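Local atomic coordinates of ADP-ribosylating toxin CARDS (Mycoplasma pneumoniae, PDB entry 4TLV), a protein that transfers the ADP-ribosyl group from NAD(+) to multiple target proteins in vitro and causes vacuolation of mammalian cells, serving as the main virulence factor of this bacterium. Residues A[290-293]-A[298-301]; A[348-353]-A[362-367]; A[447-452]-A[537-542]. All coordinates share one frame; numbering follows the deposited sequence.

Contact 1: residues A[290-293]-A[298-301]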
loop_
_atom_site.group_PDB
_atom_site.type_symbol
_atom_site.label_atom_id
_atom_site.label_comp_id
_atom_site.label_asym_id
_atom_site.label_seq_id
_atom_site.Cartn_x
_atom_site.Cartn_y
_atom_site.Cartn_z
ATOM N N LEU A 290 -4.429 24.550 1.133
ATOM C CA LEU A 290 -3.439 23.674 1.727
ATOM C C LEU A 290 -2.083 23.941 1.087
ATOM O O LEU A 290 -1.986 24.021 -0.143
ATOM C CB LEU A 290 -3.840 22.225 1.472
ATOM C CG LEU A 290 -2.962 21.158 2.111
ATOM C CD1 LEU A 290 -3.083 21.231 3.648
ATOM C CD2 LEU A 290 -3.383 19.787 1.593
ATOM N N GLN A 291 -1.038 24.080 1.904
ATOM C CA GLN A 291 0.306 24.274 1.369
ATOM C C GLN A 291 1.329 23.522 2.218
ATOM O O GLN A 291 1.051 23.180 3.360
ATOM C CB GLN A 291 0.646 25.774 1.309
ATOM C CG GLN A 291 -0.219 26.532 0.317
ATOM C CD GLN A 291 0.129 27.978 0.208
ATOM O OE1 GLN A 291 1.012 28.466 0.902
ATOM N NE2 GLN A 291 -0.570 28.689 -0.677
ATOM N N ALA A 292 2.506 23.250 1.663
ATOM C CA ALA A 292 3.526 22.524 2.425
ATOM C C ALA A 292 4.934 22.879 1.971
ATOM O O ALA A 292 5.146 23.299 0.836
ATOM C CB ALA A 292 3.286 20.991 2.368
ATOM N N ASP A 293 5.906 22.712 2.861
ATOM C CA ASP A 293 7.267 23.161 2.572
ATOM C C ASP A 293 8.258 22.041 2.850
ATOM O O ASP A 293 8.451 21.667 3.998
ATOM C CB ASP A 293 7.617 24.379 3.438
ATOM C CG ASP A 293 8.976 25.004 3.065
ATOM O OD1 ASP A 293 9.828 24.307 2.476
ATOM O OD2 ASP A 293 9.189 26.199 3.349
ATOM N N ASN A 298 6.870 21.324 7.056
ATOM C CA ASN A 298 5.629 21.894 7.586
ATOM C C ASN A 298 4.466 21.796 6.591
ATOM O O ASN A 298 4.657 21.931 5.384
ATOM C CB ASN A 298 5.830 23.358 7.986
ATOM C CG ASN A 298 6.646 23.511 9.264
ATOM O OD1 ASN A 298 6.798 22.563 10.031
ATOM N ND2 ASN A 298 7.159 24.711 9.499
ATOM N N VAL A 299 3.269 21.577 7.120
ATOM C CA VAL A 299 2.038 21.613 6.342
ATOM C C VAL A 299 1.205 22.694 7.002
ATOM O O VAL A 299 1.141 22.750 8.224
ATOM C CB VAL A 299 1.281 20.293 6.439
ATOM C CG1 VAL A 299 -0.070 20.372 5.664
ATOM C CG2 VAL A 299 2.152 19.149 5.910
ATOM N N PHE A 300 0.575 23.555 6.212
ATOM C CA PHE A 300 -0.181 24.652 6.801
ATOM C C PHE A 300 -1.256 25.176 5.871
ATOM O O PHE A 300 -1.338 24.786 4.704
ATOM C CB PHE A 300 0.769 25.781 7.187
ATOM C CG PHE A 300 1.716 26.149 6.107
ATOM C CD1 PHE A 300 2.937 25.508 5.991
ATOM C CD2 PHE A 300 1.386 27.124 5.182
ATOM C CE1 PHE A 300 3.825 25.853 4.967
ATOM C CE2 PHE A 300 2.262 27.466 4.172
ATOM C CZ PHE A 300 3.477 26.826 4.059
ATOM N N LEU A 301 -2.064 26.088 6.397
ATOM C CA LEU A 301 -3.210 26.625 5.676
ATOM C C LEU A 301 -3.028 28.124 5.492
ATOM O O LEU A 301 -2.615 28.823 6.417
ATOM C CB LEU A 301 -4.484 26.371 6.490
ATOM C CG LEU A 301 -4.807 24.933 6.885
ATOM C CD1 LEU A 301 -5.762 24.900 8.077
ATOM C CD2 LEU A 301 -5.401 24.199 5.702
#
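L290 and V299 meet on the buried face of the hairpin formed by strands 287-293 and 298-303 in the D2 beta-trefoil domain. CG of L290 stands anti to its backbone N (chi1 -176°), which brings CD1 of L290 within 3.7 Å of CG1 of V299. CD2 of L301 lies beside the same L290 methyl, and CB of A292 approaches CG2 of V299 at 4.2 Å. F315, L403, V350 and L352 from other strands close over this apolar face.

The other face is mixed: F300 is buried against Q291 and P311, whereas Q291 and N298 are partly open to solvent. Here the F300 ring folds back over its own hairpin: with chi1 at 48°, CG sits between the backbone N and the carbonyl carbon. One ring face thereby covers the carbonyl O of Q291, which lies 3.9 Å above the ring plane. OE1 of Q291 reaches CE2 of F300 at 3.6 Å, the amide and ring planes being steeply inclined at 73°. The carboxylate of D293 leads away from strand 298-303, its OD1 bonded to N of Q295 in the hairpin loop and to OG of S309.

Between the faces, N of Q291 bonds to O of F300 and N of F300 to O of Q291, both at 2.9 Å, while N of D293 binds O of N298. Three backbone bonds thus run between an aliphatic face, closed by other strands, and a face where one phenyl ring shields the Q291 carbonyl that F300 N also uses.

Contact 2: residues A[348-353]-A[362-367]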
loop_
_atom_site.group_PDB
_atom_site.type_symbol
_atom_site.label_atom_id
_atom_site.label_comp_id
_atom_site.label_asym_id
_atom_site.label_seq_id
_atom_site.Cartn_x
_atom_site.Cartn_y
_atom_site.Cartn_z
ATOM N N LEU A 348 -4.226 15.388 16.676
ATOM C CA LEU A 348 -3.046 15.049 15.903
ATOM C C LEU A 348 -2.661 16.279 15.124
ATOM O O LEU A 348 -3.511 17.111 14.827
ATOM C CB LEU A 348 -3.358 13.915 14.930
ATOM C CG LEU A 348 -3.863 12.624 15.556
ATOM C CD1 LEU A 348 -4.367 11.680 14.462
ATOM C CD2 LEU A 348 -2.765 11.979 16.364
ATOM N N LYS A 349 -1.384 16.403 14.788
ATOM C CA LYS A 349 -0.928 17.515 13.970
ATOM C C LYS A 349 -0.365 17.005 12.643
ATOM O O LYS A 349 0.395 16.041 12.612
ATOM C CB LYS A 349 0.141 18.312 14.711
ATOM C CG LYS A 349 0.985 19.190 13.820
ATOM C CD LYS A 349 0.477 20.614 13.798
ATOM C CE LYS A 349 1.539 21.572 14.312
ATOM N NZ LYS A 349 2.672 21.750 13.355
ATOM N N VAL A 350 -0.742 17.652 11.551
ATOM C CA VAL A 350 -0.284 17.208 10.239
ATOM C C VAL A 350 1.069 17.829 9.867
ATOM O O VAL A 350 1.294 19.020 10.070
ATOM C CB VAL A 350 -1.328 17.513 9.164
ATOM C CG1 VAL A 350 -0.903 16.931 7.824
ATOM C CG2 VAL A 350 -2.684 16.956 9.588
ATOM N N HIS A 351 1.955 17.010 9.300
ATOM C CA HIS A 351 3.325 17.407 8.989
ATOM C C HIS A 351 3.766 16.479 7.857
ATOM O O HIS A 351 3.194 15.412 7.686
ATOM C CB HIS A 351 4.190 17.160 10.232
ATOM C CG HIS A 351 5.488 17.903 10.249
ATOM N ND1 HIS A 351 5.757 19.228 10.311
ATOM C CD2 HIS A 351 6.712 17.265 10.246
ATOM C CE1 HIS A 351 7.127 19.368 10.310
ATOM N NE2 HIS A 351 7.679 18.167 10.279
ATOM N N LEU A 352 4.789 16.850 7.097
ATOM C CA LEU A 352 5.233 15.977 6.013
ATOM C C LEU A 352 6.154 14.886 6.534
ATOM O O LEU A 352 6.859 15.082 7.525
ATOM C CB LEU A 352 5.958 16.777 4.922
ATOM C CG LEU A 352 5.154 17.815 4.134
ATOM C CD1 LEU A 352 6.065 18.467 3.086
ATOM C CD2 LEU A 352 3.945 17.164 3.471
ATOM N N SER A 353 6.126 13.727 5.882
ATOM C CA SER A 353 7.203 12.756 6.027
ATOM C C SER A 353 7.375 11.957 4.736
ATOM O O SER A 353 6.568 12.072 3.814
ATOM C CB SER A 353 7.001 11.833 7.236
ATOM O OG SER A 353 5.924 10.964 7.028
ATOM N N GLN A 362 -0.076 7.893 7.285
ATOM C CA GLN A 362 -0.171 8.642 6.025
ATOM C C GLN A 362 -1.421 8.291 5.215
ATOM O O GLN A 362 -1.561 8.726 4.070
ATOM C CB GLN A 362 1.071 8.423 5.141
ATOM C CG GLN A 362 2.413 8.798 5.784
ATOM C CD GLN A 362 3.603 8.426 4.903
ATOM O OE1 GLN A 362 3.444 7.958 3.777
ATOM N NE2 GLN A 362 4.805 8.643 5.415
ATOM N N LYS A 363 -2.328 7.506 5.785
ATOM C CA LYS A 363 -3.522 7.108 5.048
ATOM C C LYS A 363 -4.748 7.949 5.420
ATOM O O LYS A 363 -5.018 8.187 6.603
ATOM C CB LYS A 363 -3.788 5.611 5.213
ATOM C CG LYS A 363 -2.617 4.733 4.689
ATOM C CD LYS A 363 -3.039 3.263 4.632
ATOM C CE LYS A 363 -1.887 2.345 4.208
ATOM N NZ LYS A 363 -1.213 2.794 2.920
ATOM N N TRP A 364 -5.481 8.378 4.394
ATOM C CA TRP A 364 -6.598 9.318 4.536
ATOM C C TRP A 364 -7.803 8.824 3.755
ATOM O O TRP A 364 -7.645 8.168 2.727
ATOM C CB TRP A 364 -6.201 10.686 3.979
ATOM C CG TRP A 364 -4.983 11.263 4.656
ATOM C CD1 TRP A 364 -3.673 11.152 4.249
ATOM C CD2 TRP A 364 -4.965 12.021 5.869
ATOM N NE1 TRP A 364 -2.853 11.797 5.138
ATOM C CE2 TRP A 364 -3.620 12.350 6.137
ATOM C CE3 TRP A 364 -5.964 12.473 6.751
ATOM C CZ2 TRP A 364 -3.237 13.101 7.264
ATOM C CZ3 TRP A 364 -5.581 13.236 7.869
ATOM C CH2 TRP A 364 -4.234 13.541 8.108
ATOM N N LYS A 365 -8.999 9.133 4.244
ATOM C CA LYS A 365 -10.237 8.826 3.523
ATOM C C LYS A 365 -10.884 10.153 3.204
ATOM O O LYS A 365 -10.745 11.103 3.975
ATOM C CB LYS A 365 -11.212 8.034 4.407
ATOM C CG LYS A 365 -10.893 6.564 4.625
ATOM C CD LYS A 365 -11.783 6.005 5.762
ATOM C CE LYS A 365 -11.625 6.876 7.011
ATOM N NZ LYS A 365 -12.365 6.396 8.215
ATOM N N MET A 366 -11.589 10.229 2.077
ATOM C CA MET A 366 -12.318 11.441 1.718
ATOM C C MET A 366 -13.762 11.089 1.405
ATOM O O MET A 366 -14.044 10.393 0.432
ATOM C CB MET A 366 -11.671 12.124 0.529
ATOM C CG MET A 366 -10.204 12.465 0.791
ATOM S SD MET A 366 -9.600 13.635 -0.398
ATOM C CE MET A 366 -7.850 13.612 -0.002
ATOM N N THR A 367 -14.676 11.569 2.230
ATOM C CA THR A 367 -16.056 11.093 2.139
ATOM C C THR A 367 -17.029 12.252 1.901
ATOM O O THR A 367 -17.016 13.238 2.638
ATOM C CB THR A 367 -16.446 10.323 3.416
ATOM O OG1 THR A 367 -16.416 11.214 4.529
ATOM C CG2 THR A 367 -15.451 9.223 3.691
#
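V350 and W364 face each other across the interior of the D2 beta-trefoil, from strands 348-354 and 364-368, which are not hydrogen-bonded neighbours. Both side chains start out toward the opposite segment and then cross at a slant. CG2 of V350 meets the far corner of the indole, CH2 of W364, at 4.0 Å, coming in obliquely to the ring. With CG anti to its carbonyl carbon (chi1 -58°), W364 extends its six-membered ring toward strand 348-354. Its NE1 is tied to the carbonyl O of L337, which limits rotation of the indole, and V378, S380 and V405 also pack against the side chain. V350 in turn rests on L337 and L403, so the valine and the indole are held within the same apolar interior.

The second meeting is polar. The Q362 chain runs extended beyond CG (chi2 174°), carrying its amide across to S353. There NE2 of Q362 reaches OG of S353 at 3.0 Å, but the N-H...O angle of 130° makes this a weak, bent hydrogen bond. The stronger partners lie elsewhere: NE2 of Q362 also donates to the carbonyl O of V354, OE1 of Q362 accepts from N of A356, and OG of S353 bonds to OG1 of T338. Both ends of the amide are therefore gripped by the end of strand 348-354 and the residues just after it, which would fix its flip.

Only 132 Å² is buried between the segments, and their nearest CA atoms, those of S353 and Q362, are 8.4 Å apart. Side chains alone bridge the gap: a single apolar touch joins the strands inside the domain, while the buried Q362 amide finds its partners at the end of strand 348-354 and just beyond it.

Contact 3: residues A[447-452]-A[537-542]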
loop_
_atom_site.group_PDB
_atom_site.type_symbol
_atom_site.label_atom_id
_atom_site.label_comp_id
_atom_site.label_asym_id
_atom_site.label_seq_id
_atom_site.Cartn_x
_atom_site.Cartn_y
_atom_site.Cartn_z
ATOM N N GLY A 447 16.798 -2.914 12.091
ATOM C CA GLY A 447 17.567 -2.805 13.318
ATOM C C GLY A 447 18.030 -4.178 13.753
ATOM O O GLY A 447 17.882 -5.151 13.026
ATOM N N TRP A 448 18.614 -4.250 14.936
ATOM C CA TRP A 448 18.891 -5.539 15.532
ATOM C C TRP A 448 18.641 -5.480 17.024
ATOM O O TRP A 448 18.463 -4.396 17.585
ATOM C CB TRP A 448 20.279 -6.079 15.160
ATOM C CG TRP A 448 21.487 -5.256 15.565
ATOM C CD1 TRP A 448 21.981 -4.148 14.925
ATOM C CD2 TRP A 448 22.387 -5.522 16.657
ATOM N NE1 TRP A 448 23.126 -3.701 15.562
ATOM C CE2 TRP A 448 23.394 -4.527 16.625
ATOM C CE3 TRP A 448 22.440 -6.511 17.654
ATOM C CZ2 TRP A 448 24.436 -4.482 17.561
ATOM C CZ3 TRP A 448 23.481 -6.466 18.585
ATOM C CH2 TRP A 448 24.463 -5.456 18.529
ATOM N N TYR A 449 18.599 -6.653 17.649
ATOM C CA TYR A 449 18.162 -6.797 19.023
ATOM C C TYR A 449 19.131 -7.707 19.753
ATOM O O TYR A 449 19.560 -8.727 19.221
ATOM C CB TYR A 449 16.781 -7.434 19.021
ATOM C CG TYR A 449 16.166 -7.685 20.362
ATOM C CD1 TYR A 449 15.498 -6.675 21.043
ATOM C CD2 TYR A 449 16.210 -8.950 20.939
ATOM C CE1 TYR A 449 14.905 -6.917 22.259
ATOM C CE2 TYR A 449 15.626 -9.196 22.152
ATOM C CZ TYR A 449 14.974 -8.185 22.810
ATOM O OH TYR A 449 14.391 -8.453 24.027
ATOM N N TRP A 450 19.493 -7.329 20.965
ATOM C CA TRP A 450 20.399 -8.156 21.746
ATOM C C TRP A 450 20.105 -8.009 23.220
ATOM O O TRP A 450 20.209 -6.922 23.785
ATOM C CB TRP A 450 21.864 -7.825 21.438
ATOM C CG TRP A 450 22.810 -8.803 22.083
ATOM C CD1 TRP A 450 23.704 -8.546 23.087
ATOM C CD2 TRP A 450 22.920 -10.208 21.799
ATOM N NE1 TRP A 450 24.371 -9.697 23.431
ATOM C CE2 TRP A 450 23.909 -10.732 22.661
ATOM C CE3 TRP A 450 22.276 -11.073 20.899
ATOM C CZ2 TRP A 450 24.278 -12.085 22.644
ATOM C CZ3 TRP A 450 22.641 -12.417 20.886
ATOM C CH2 TRP A 450 23.638 -12.907 21.754
ATOM N N ARG A 451 19.673 -9.111 23.827
ATOM C CA ARG A 451 19.470 -9.179 25.268
ATOM C C ARG A 451 18.573 -8.077 25.816
ATOM O O ARG A 451 18.842 -7.521 26.881
ATOM C CB ARG A 451 20.821 -9.183 25.988
ATOM C CG ARG A 451 21.636 -10.442 25.725
ATOM C CD ARG A 451 23.001 -10.394 26.406
ATOM N NE ARG A 451 22.911 -10.191 27.854
ATOM C CZ ARG A 451 22.740 -11.168 28.742
ATOM N NH1 ARG A 451 22.623 -12.424 28.329
ATOM N NH2 ARG A 451 22.679 -10.887 30.042
ATOM N N GLY A 452 17.510 -7.757 25.087
ATOM C CA GLY A 452 16.554 -6.770 25.545
ATOM C C GLY A 452 16.792 -5.358 25.039
ATOM O O GLY A 452 15.952 -4.481 25.231
ATOM N N SER A 537 9.005 -14.022 16.723
ATOM C CA SER A 537 9.874 -14.648 17.704
ATOM C C SER A 537 9.106 -14.910 18.998
ATOM O O SER A 537 8.000 -14.408 19.190
ATOM C CB SER A 537 11.055 -13.743 18.006
ATOM O OG SER A 537 10.659 -12.710 18.883
ATOM N N VAL A 538 9.720 -15.662 19.906
ATOM C CA VAL A 538 9.093 -15.962 21.181
ATOM C C VAL A 538 8.678 -14.697 21.936
ATOM O O VAL A 538 7.636 -14.685 22.594
ATOM C CB VAL A 538 10.016 -16.827 22.074
ATOM C CG1 VAL A 538 11.154 -15.975 22.642
ATOM C CG2 VAL A 538 9.227 -17.451 23.186
ATOM N N GLU A 539 9.476 -13.637 21.847
ATOM C CA GLU A 539 9.120 -12.374 22.497
ATOM C C GLU A 539 8.304 -11.402 21.620
ATOM O O GLU A 539 8.115 -10.239 21.986
ATOM C CB GLU A 539 10.354 -11.672 23.079
ATOM C CG GLU A 539 11.406 -11.235 22.059
ATOM C CD GLU A 539 12.488 -12.286 21.849
ATOM O OE1 GLU A 539 13.397 -12.391 22.709
ATOM O OE2 GLU A 539 12.426 -13.012 20.831
ATOM N N GLY A 540 7.822 -11.878 20.474
ATOM C CA GLY A 540 6.961 -11.073 19.622
ATOM C C GLY A 540 7.663 -10.260 18.546
ATOM O O GLY A 540 7.032 -9.423 17.886
ATOM N N LEU A 541 8.962 -10.496 18.353
ATOM C CA LEU A 541 9.728 -9.717 17.370
ATOM C C LEU A 541 9.643 -10.253 15.941
ATOM O O LEU A 541 9.495 -11.453 15.728
ATOM C CB LEU A 541 11.198 -9.606 17.791
ATOM C CG LEU A 541 11.422 -8.954 19.166
ATOM C CD1 LEU A 541 12.883 -9.045 19.561
ATOM C CD2 LEU A 541 10.961 -7.497 19.180
ATOM N N ASN A 542 9.779 -9.348 14.970
ATOM C CA ASN A 542 9.731 -9.688 13.545
ATOM C C ASN A 542 11.141 -9.671 12.943
ATOM O O ASN A 542 11.719 -8.598 12.730
ATOM C CB ASN A 542 8.822 -8.686 12.816
ATOM C CG ASN A 542 8.390 -9.169 11.446
ATOM O OD1 ASN A 542 8.085 -10.349 11.256
ATOM N ND2 ASN A 542 8.359 -8.252 10.479
#
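L541 sets a methyl over the ring of Y449, joining the loop before strand 543-548 to strand 448-450 in the D3 beta-trefoil domain. This is a CH-pi contact: CD1 of L541 lies 3.5 Å from the ring centroid, 9° off the normal, and is thus almost exactly above the centre. The two side chains cross at about a right angle. CG of Y449 is anti to the backbone N (chi1 179°), extending the phenol from the strand toward the loop. Y454 meets the Y449 ring edge-to-face, and L583 packs against both Y449 and L541.

The carboxylate of E539 makes a looser van der Waals approach. Its OE1 comes within 3.9 Å of CE2 of Y449, the carboxylate and ring planes turned 67° apart.

Hydrogen bonds act within the loop rather than across the contact. OG of S537 donates to OE2 of E539 at 2.6 Å, meeting the OE2 lone pair that points away from OE1, and accepts from N of L541 at 2.8 Å. The type I turn from S537 to G540 is closed by N of G540 bonding to O of S537, and N of S537 also binds O of L541. The S537 hydroxyl therefore links the glutamate to the backbone of the leucine. At this surface, dispersion and CH-pi attraction join loop to strand, while polar bonds hold the loop's own shape.

How the contacts relate
Contacts 1 and 2 belong to the D2 beta-trefoil and contact 3 to the D3 beta-trefoil, and they follow one another along the chain without overlap. The centres of contacts 1 and 2 are 12 Å apart and both reach the same antiparallel sheet. They touch directly: CG2 of V299 lies 3.6 Å from CD2 of L352, and A292 packs on that leucine too. Strand 348-354 thus lies between the 287-303 hairpin and W364. Contact 3 is remote, its nearest atoms about 16 Å from contact 2 and about 27 Å from contact 1. The first two lie in the interior of one domain, whereas the third is a surface meeting of loop and strand in the next.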